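Local coordinates for DUF5348 domain-containing protein (Ruminococcus gnavus, PDB 3NRL) that is of unknown function but folds as a small all-beta DUF5348 domain that pairs with a second copy of itself, at residues R5-L9 and D67-M73; L31-F37 and V48-M52; W45-R49 and L58-N62. All coordinates share one frame; numbering follows the deposited sequence.

Overall arrangement
The three contacts follow one antiparallel sheet from its middle to one margin. Contact 1 joins the two ends of the modelled chain, and contacts 2 and 3 are both nested within the loop it closes. The centres of contacts 1 and 2 are about 13 Å apart, bridged where Val71 CG1 meets Phe37 CE1 at 3.7 Å. Contacts 2 and 3, with centres about 9 Å apart, use the two edges of strand 44-52 and share Val48 and Arg49. Contact 3 lies about 12 Å from contact 1, centre to centre, and Trp45 packs there against Arg72. No active site is known; a sulfate ion sits at the turn of contact 2.

Contact 1. Residues R5-L9 and D67-M73; sequences REGTL and DGLRVRM
Two guanidinium groups are stacked where Arg5 meets Arg72, their planes 26° apart and their centres 4.6 Å apart. Beneath the centre of the Arg5 group lies the aliphatic CG of Arg72, while Arg5 NH2 comes over a face of the Arg72 group, 3.3 Å from Arg72 NE. Bends at chi2 and chi3 (-74° and -78°) fold the Arg5 chain back over Met73, the last modelled residue, and Arg5 NH1 donates to Met73 O at 2.9 Å. That bond is far from straight, and its donor stands above the carbonyl plane. The two like charges are probably made tolerable by Asp38, which forms a salt bridge with Arg72 NH1, and by Trp45, in cation-pi contact with Arg72.

Behind this surface stack the backbones pair as antiparallel strands. Gly7 and Val71 form a hydrogen-bonded pair with both N-to-O distances at 2.8 Å; on one side of it Met73 N donates to Arg5 O, and on the other Leu9 N reaches Leu69 O at 2.9 Å. Gly68 N closes the far end on Leu9 O. On the face of Val71, its CG1 packs on Leu9 CB at 3.9 Å and its CG2 lies against the Gly7 carbonyl. Leu9 CD2 and Leu69 CD1 add a looser apolar touch beside them.

Thr8 lies on the other face, with Arg70, and its OG1 bonds to Gly68 O of the second subunit. In the sheet, strands 17-23 and 36-41 flank strands 6-12 and 70-72 respectively, placing the paired ends of the modelled chain at its middle.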
# COMPACT_ATOMS: atom_id res chain seq x y z
N ARG A 5 -11.21 7.61 -7.18
CA ARG A 5 -11.24 6.43 -8.08
C ARG A 5 -10.12 5.43 -7.78
O ARG A 5 -10.39 4.37 -7.22
CB ARG A 5 -11.15 6.88 -9.55
CG ARG A 5 -12.47 7.35 -10.13
CD ARG A 5 -13.40 6.18 -10.41
NE ARG A 5 -13.04 5.47 -11.65
CZ ARG A 5 -13.58 4.32 -12.03
NH1 ARG A 5 -14.49 3.72 -11.28
NH2 ARG A 5 -13.21 3.77 -13.18
N GLU A 6 -8.89 5.77 -8.14
CA GLU A 6 -7.76 4.87 -7.90
C GLU A 6 -6.97 5.16 -6.64
O GLU A 6 -6.75 6.32 -6.27
CB GLU A 6 -6.83 4.86 -9.11
CG GLU A 6 -7.43 4.18 -10.32
CD GLU A 6 -6.56 4.31 -11.56
OE1 GLU A 6 -5.36 3.99 -11.48
OE2 GLU A 6 -7.09 4.74 -12.60
N GLY A 7 -6.56 4.10 -5.96
CA GLY A 7 -5.79 4.24 -4.74
C GLY A 7 -5.01 2.98 -4.42
O GLY A 7 -4.94 2.06 -5.22
N THR A 8 -4.42 2.95 -3.23
CA THR A 8 -3.63 1.80 -2.81
C THR A 8 -4.22 1.25 -1.52
O THR A 8 -4.55 2.00 -0.60
CB THR A 8 -2.18 2.20 -2.56
OG1 THR A 8 -2.13 3.27 -1.61
CG2 THR A 8 -1.53 2.65 -3.85
N LEU A 9 -4.33 -0.07 -1.47
CA LEU A 9 -4.89 -0.78 -0.32
C LEU A 9 -3.81 -1.04 0.73
O LEU A 9 -2.70 -1.46 0.41
CB LEU A 9 -5.51 -2.10 -0.80
CG LEU A 9 -6.34 -2.94 0.16
CD1 LEU A 9 -7.62 -2.20 0.55
CD2 LEU A 9 -6.68 -4.26 -0.51
N ASP A 67 -2.00 -6.38 1.25
CA ASP A 67 -1.13 -5.21 1.37
C ASP A 67 -0.48 -4.70 0.09
O ASP A 67 0.21 -5.43 -0.60
CB ASP A 67 -0.04 -5.51 2.40
CG ASP A 67 -0.58 -6.28 3.58
OD1 ASP A 67 -1.23 -5.66 4.45
OD2 ASP A 67 -0.36 -7.51 3.62
N GLY A 68 -0.70 -3.42 -0.20
CA GLY A 68 -0.10 -2.80 -1.36
C GLY A 68 -0.78 -2.95 -2.70
O GLY A 68 -0.28 -2.46 -3.70
N LEU A 69 -1.93 -3.63 -2.74
CA LEU A 69 -2.63 -3.80 -4.01
C LEU A 69 -3.12 -2.45 -4.52
O LEU A 69 -3.45 -1.56 -3.74
CB LEU A 69 -3.83 -4.72 -3.83
CG LEU A 69 -3.57 -6.20 -3.53
CD1 LEU A 69 -4.90 -6.89 -3.21
CD2 LEU A 69 -2.91 -6.86 -4.74
N ARG A 70 -3.16 -2.29 -5.84
CA ARG A 70 -3.68 -1.05 -6.42
C ARG A 70 -5.15 -1.32 -6.63
O ARG A 70 -5.53 -2.35 -7.20
CB ARG A 70 -2.99 -0.73 -7.75
CG ARG A 70 -1.82 0.23 -7.57
CD ARG A 70 -0.79 0.12 -8.68
NE ARG A 70 0.27 1.11 -8.52
CZ ARG A 70 1.48 1.02 -9.08
NH1 ARG A 70 1.79 -0.02 -9.84
NH2 ARG A 70 2.37 1.98 -8.87
N VAL A 71 -5.99 -0.41 -6.14
CA VAL A 71 -7.42 -0.58 -6.25
C VAL A 71 -8.11 0.62 -6.89
O VAL A 71 -7.52 1.70 -7.05
CB VAL A 71 -8.06 -0.83 -4.86
CG1 VAL A 71 -7.44 -2.06 -4.22
CG2 VAL A 71 -7.88 0.38 -3.97
N ARG A 72 -9.37 0.42 -7.25
CA ARG A 72 -10.19 1.43 -7.89
C ARG A 72 -11.64 1.27 -7.44
O ARG A 72 -12.13 0.14 -7.28
CB ARG A 72 -10.11 1.26 -9.42
CG ARG A 72 -11.34 1.73 -10.16
CD ARG A 72 -11.83 0.68 -11.14
NE ARG A 72 -11.48 1.00 -12.52
CZ ARG A 72 -11.93 0.33 -13.58
NH1 ARG A 72 -12.73 -0.71 -13.43
NH2 ARG A 72 -11.58 0.72 -14.80
N MSE A 73 -12.32 2.39 -7.23
CA MSE A 73 -13.72 2.37 -6.82
C MSE A 73 -14.55 3.18 -7.79
O MSE A 73 -13.96 4.02 -8.49
CB MSE A 73 -13.87 2.95 -5.42
CG MSE A 73 -13.08 2.21 -4.37
SE MSE A 73 -13.63 2.71 -2.60
CE MSE A 73 -15.13 1.50 -2.42

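Contact 2. Residues L31-F37 and V48-M52; sequences LHCGECF and VRIEM. With SO4 (sulfate ion), chain C.
Phe37 and Val48 form the tight end of this contact. Val48 CG2 sits over one face of the Phe37 ring, 3.8 Å from its centroid, in a CH-pi contact, and comes within 3.4 Å of Phe37 CE1. A chi1 of 55° sets Phe37 CG between its own backbone N and carbonyl carbon, which brings the ring in toward the opposite strand. Ile50 approaches the same ring obliquely, with CB 4.1 Å from Phe37 CE2, while its CD1 touches Leu31 CD1 and its CG2 packs on the carbonyl oxygens of His32 and Glu35. Tyr18, Trp56 and Leu66 also pack against Ile50 in this buried region.

The side carrying Cys33, Arg49 and Glu51 is more open to solvent. Here Arg49 CG and CD lie along the Gly34 carbonyl. Arg49 NE then makes a salt bridge in its guanidinium plane to the anti lone pair of Glu51 OE2, at 2.7 Å, and the Glu51 carboxylate is held beside Gly34. Cys33 SG touches Met52 CB, and Cys33 N donates to O1 of a sulfate, probably from the crystallisation liquor, at 2.9 Å; Arg17 binds the same ion.

The backbone joins the two regions: Phe37 and Val48 exchange both bonds of a hydrogen-bonded antiparallel pair, Ile50 N donates to Glu35 O, and Gly34 N reaches Ile50 O at 2.8 Å. Gly34, with its positive phi of 92°, occupies the third position of a type II turn from His32 to Glu35. This turn leads into strand 36-41, which forms an antiparallel beta hairpin with strand 44-52, away from the hairpin's connecting loop.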
# COMPACT_ATOMS: atom_id res chain seq x y z
N LEU A 31 -12.40 0.32 5.23
CA LEU A 31 -13.29 -0.58 4.51
C LEU A 31 -14.06 -1.48 5.47
O LEU A 31 -13.49 -2.02 6.41
CB LEU A 31 -12.48 -1.46 3.56
CG LEU A 31 -11.75 -0.73 2.43
CD1 LEU A 31 -10.80 -1.70 1.73
CD2 LEU A 31 -12.76 -0.18 1.45
N HIS A 32 -15.35 -1.65 5.22
CA HIS A 32 -16.19 -2.50 6.07
C HIS A 32 -16.52 -3.78 5.30
O HIS A 32 -16.50 -3.78 4.07
CB HIS A 32 -17.48 -1.77 6.43
CG HIS A 32 -17.25 -0.46 7.12
ND1 HIS A 32 -16.55 -0.35 8.30
CD2 HIS A 32 -17.62 0.80 6.78
CE1 HIS A 32 -16.50 0.92 8.66
NE2 HIS A 32 -17.14 1.64 7.76
N CYS A 33 -16.83 -4.85 6.02
CA CYS A 33 -17.17 -6.11 5.37
C CYS A 33 -18.22 -5.88 4.29
O CYS A 33 -19.15 -5.10 4.47
CB CYS A 33 -17.70 -7.13 6.38
SG CYS A 33 -16.45 -7.81 7.48
N GLY A 34 -18.04 -6.55 3.15
CA GLY A 34 -18.99 -6.41 2.07
C GLY A 34 -18.69 -5.34 1.03
O GLY A 34 -19.27 -5.36 -0.05
N GLU A 35 -17.80 -4.41 1.34
CA GLU A 35 -17.49 -3.35 0.39
C GLU A 35 -16.79 -3.90 -0.86
O GLU A 35 -15.88 -4.72 -0.77
CB GLU A 35 -16.64 -2.27 1.05
CG GLU A 35 -17.36 -1.58 2.20
CD GLU A 35 -16.84 -0.19 2.48
OE1 GLU A 35 -16.96 0.68 1.59
OE2 GLU A 35 -16.33 0.04 3.59
N CYS A 36 -17.24 -3.44 -2.02
CA CYS A 36 -16.69 -3.88 -3.29
C CYS A 36 -15.84 -2.82 -3.99
O CYS A 36 -16.06 -1.62 -3.82
CB CYS A 36 -17.84 -4.30 -4.22
SG CYS A 36 -19.11 -3.03 -4.38
N PHE A 37 -14.87 -3.29 -4.77
CA PHE A 37 -13.96 -2.42 -5.52
C PHE A 37 -13.16 -3.31 -6.48
O PHE A 37 -13.27 -4.53 -6.42
CB PHE A 37 -13.03 -1.68 -4.56
CG PHE A 37 -12.25 -2.58 -3.63
CD1 PHE A 37 -11.07 -3.20 -4.05
CD2 PHE A 37 -12.70 -2.81 -2.33
CE1 PHE A 37 -10.35 -4.03 -3.19
CE2 PHE A 37 -11.99 -3.64 -1.46
CZ PHE A 37 -10.81 -4.25 -1.89
N VAL A 48 -13.71 -7.40 -6.84
CA VAL A 48 -13.58 -8.17 -5.61
C VAL A 48 -14.48 -7.60 -4.53
O VAL A 48 -15.05 -6.51 -4.68
CB VAL A 48 -12.13 -8.17 -5.07
CG1 VAL A 48 -11.17 -8.69 -6.12
CG2 VAL A 48 -11.73 -6.75 -4.67
N ARG A 49 -14.59 -8.34 -3.44
CA ARG A 49 -15.39 -7.91 -2.29
C ARG A 49 -14.52 -8.25 -1.09
O ARG A 49 -13.95 -9.34 -1.04
CB ARG A 49 -16.71 -8.70 -2.24
CG ARG A 49 -17.69 -8.19 -1.19
CD ARG A 49 -19.06 -8.89 -1.27
NE ARG A 49 -19.02 -10.28 -0.83
CZ ARG A 49 -19.16 -11.33 -1.64
NH1 ARG A 49 -19.35 -11.15 -2.94
NH2 ARG A 49 -19.09 -12.55 -1.16
N ILE A 50 -14.37 -7.33 -0.15
CA ILE A 50 -13.55 -7.63 1.01
C ILE A 50 -14.45 -8.17 2.12
O ILE A 50 -15.54 -7.66 2.35
CB ILE A 50 -12.77 -6.39 1.51
CG1 ILE A 50 -11.79 -6.82 2.61
CG2 ILE A 50 -13.73 -5.32 2.04
CD1 ILE A 50 -10.72 -5.79 2.91
N GLU A 51 -13.98 -9.22 2.78
CA GLU A 51 -14.75 -9.86 3.84
C GLU A 51 -13.84 -10.20 5.02
O GLU A 51 -12.62 -10.10 4.92
CB GLU A 51 -15.40 -11.15 3.33
CG GLU A 51 -16.42 -10.95 2.22
CD GLU A 51 -17.70 -10.28 2.69
OE1 GLU A 51 -17.84 -10.00 3.91
OE2 GLU A 51 -18.58 -10.04 1.84
N MSE A 52 -14.46 -10.61 6.12
CA MSE A 52 -13.72 -10.97 7.32
C MSE A 52 -14.07 -12.37 7.80
O MSE A 52 -15.23 -12.68 8.07
CB MSE A 52 -14.03 -9.97 8.45
CG MSE A 52 -13.49 -10.38 9.81
SE MSE A 52 -11.70 -10.22 9.92
CE MSE A 52 -11.60 -8.60 10.58
S SO4 C . -17.63 -4.62 9.84
O1 SO4 C . -16.52 -4.38 8.90
O2 SO4 C . -17.32 -4.01 11.14
O3 SO4 C . -18.87 -4.03 9.29
O4 SO4 C . -17.81 -6.07 10.02

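Contact 3. Residues W45-R49 and L58-N62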
# COMPACT_ATOMS: atom_id res chain seq x y z
N TRP A 45 -8.71 -4.87 -14.49
CA TRP A 45 -9.30 -4.58 -13.19
C TRP A 45 -10.21 -5.75 -12.84
O TRP A 45 -11.13 -6.07 -13.60
CB TRP A 45 -10.11 -3.28 -13.24
CG TRP A 45 -9.28 -2.06 -13.41
CD1 TRP A 45 -9.05 -1.36 -14.57
CD2 TRP A 45 -8.56 -1.37 -12.38
NE1 TRP A 45 -8.25 -0.27 -14.32
CE2 TRP A 45 -7.93 -0.25 -12.99
CE3 TRP A 45 -8.39 -1.58 -11.01
CZ2 TRP A 45 -7.14 0.65 -12.26
CZ3 TRP A 45 -7.60 -0.68 -10.29
CH2 TRP A 45 -6.99 0.42 -10.91
N VAL A 46 -9.94 -6.39 -11.71
CA VAL A 46 -10.71 -7.54 -11.25
C VAL A 46 -11.65 -7.15 -10.12
O VAL A 46 -11.22 -6.61 -9.10
CB VAL A 46 -9.77 -8.66 -10.74
CG1 VAL A 46 -10.57 -9.89 -10.35
CG2 VAL A 46 -8.72 -9.00 -11.80
N PRO A 47 -12.96 -7.44 -10.27
CA PRO A 47 -13.94 -7.10 -9.23
C PRO A 47 -13.80 -8.01 -8.01
O PRO A 47 -13.77 -9.23 -8.13
CB PRO A 47 -15.27 -7.30 -9.95
CG PRO A 47 -14.98 -8.43 -10.88
CD PRO A 47 -13.62 -8.02 -11.45
N VAL A 48 -13.71 -7.40 -6.84
CA VAL A 48 -13.58 -8.17 -5.61
C VAL A 48 -14.48 -7.60 -4.53
O VAL A 48 -15.05 -6.51 -4.68
CB VAL A 48 -12.13 -8.17 -5.07
CG1 VAL A 48 -11.17 -8.69 -6.12
CG2 VAL A 48 -11.73 -6.75 -4.67
N ARG A 49 -14.59 -8.34 -3.44
CA ARG A 49 -15.39 -7.91 -2.29
C ARG A 49 -14.52 -8.25 -1.09
O ARG A 49 -13.95 -9.34 -1.04
CB ARG A 49 -16.71 -8.70 -2.24
CG ARG A 49 -17.69 -8.19 -1.19
CD ARG A 49 -19.06 -8.89 -1.27
NE ARG A 49 -19.02 -10.28 -0.83
CZ ARG A 49 -19.16 -11.33 -1.64
NH1 ARG A 49 -19.35 -11.15 -2.94
NH2 ARG A 49 -19.09 -12.55 -1.16
N LEU A 58 -10.06 -11.38 0.32
CA LEU A 58 -10.81 -10.89 -0.82
C LEU A 58 -11.54 -12.02 -1.54
O LEU A 58 -10.99 -13.10 -1.76
CB LEU A 58 -9.89 -10.17 -1.81
CG LEU A 58 -9.07 -9.00 -1.27
CD1 LEU A 58 -8.23 -8.41 -2.41
CD2 LEU A 58 -9.98 -7.94 -0.68
N VAL A 59 -12.79 -11.76 -1.89
CA VAL A 59 -13.57 -12.73 -2.65
C VAL A 59 -13.44 -12.23 -4.09
O VAL A 59 -13.63 -11.04 -4.35
CB VAL A 59 -15.07 -12.70 -2.26
CG1 VAL A 59 -15.88 -13.53 -3.25
CG2 VAL A 59 -15.25 -13.24 -0.84
N GLY A 60 -13.09 -13.12 -5.01
CA GLY A 60 -12.98 -12.73 -6.40
C GLY A 60 -11.58 -12.74 -6.97
O GLY A 60 -11.40 -12.62 -8.18
N LEU A 61 -10.58 -12.90 -6.11
CA LEU A 61 -9.20 -12.91 -6.56
C LEU A 61 -8.31 -13.58 -5.52
O LEU A 61 -8.37 -13.27 -4.34
CB LEU A 61 -8.73 -11.48 -6.81
CG LEU A 61 -7.30 -11.24 -7.29
CD1 LEU A 61 -7.07 -11.89 -8.65
CD2 LEU A 61 -7.05 -9.74 -7.38
N ASN A 62 -7.48 -14.52 -5.98
CA ASN A 62 -6.57 -15.20 -5.08
C ASN A 62 -5.26 -14.41 -5.02
O ASN A 62 -4.57 -14.25 -6.04
CB ASN A 62 -6.31 -16.63 -5.57
CG ASN A 62 -7.52 -17.53 -5.38
OD1 ASN A 62 -7.73 -18.47 -6.15
ND2 ASN A 62 -8.30 -17.27 -4.34
O HOH W 1 -13.32 -11.51 -9.75
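Arg49 runs alongside Val59, the two side chains pointing the same way from a hydrogen-bonded antiparallel pair. From CB the Arg49 chain continues extended through CG to CD, with CG opposite the backbone N (chi1 -172°), and makes no close approach to the 58-62 segment along this length. At chi3 it bends, turning NE to Glu51 and bringing the guanidinium alongside the Val59 side chain. Its tip is what touches: NH2 lies 3.9 Å from Val59 CG2 and 4.0 Å from Val59 CG1, and Val59 CB sits under one face of the group, offset toward its rim.

Below this pair the backbones are joined by two bonds, Val59 N to Arg49 O at 2.8 Å and nearly straight, and Arg49 N to Val59 O at 3.0 Å. On the other face, Val48 CG1 packs on Leu61 CB at 3.8 Å, with Leu58 CB a little farther from Val48 CB.

Past Val59 the strands part at Gly60, whose phi of 112° turns the chain. There a water donates to both Pro47 O and Gly60 O, at 2.8 and 2.7 Å, bridging the widening gap, and Val46 CG1 rests against Gly60 O.

In the hairpin of strands 44-52 and 56-59, direct backbone bonds thus join the strands at Arg49 and Val59, and water takes over where they part. Val59 meets the flat group of Arg49 with apolar atoms, while the arginine's charge is probably balanced by Glu51.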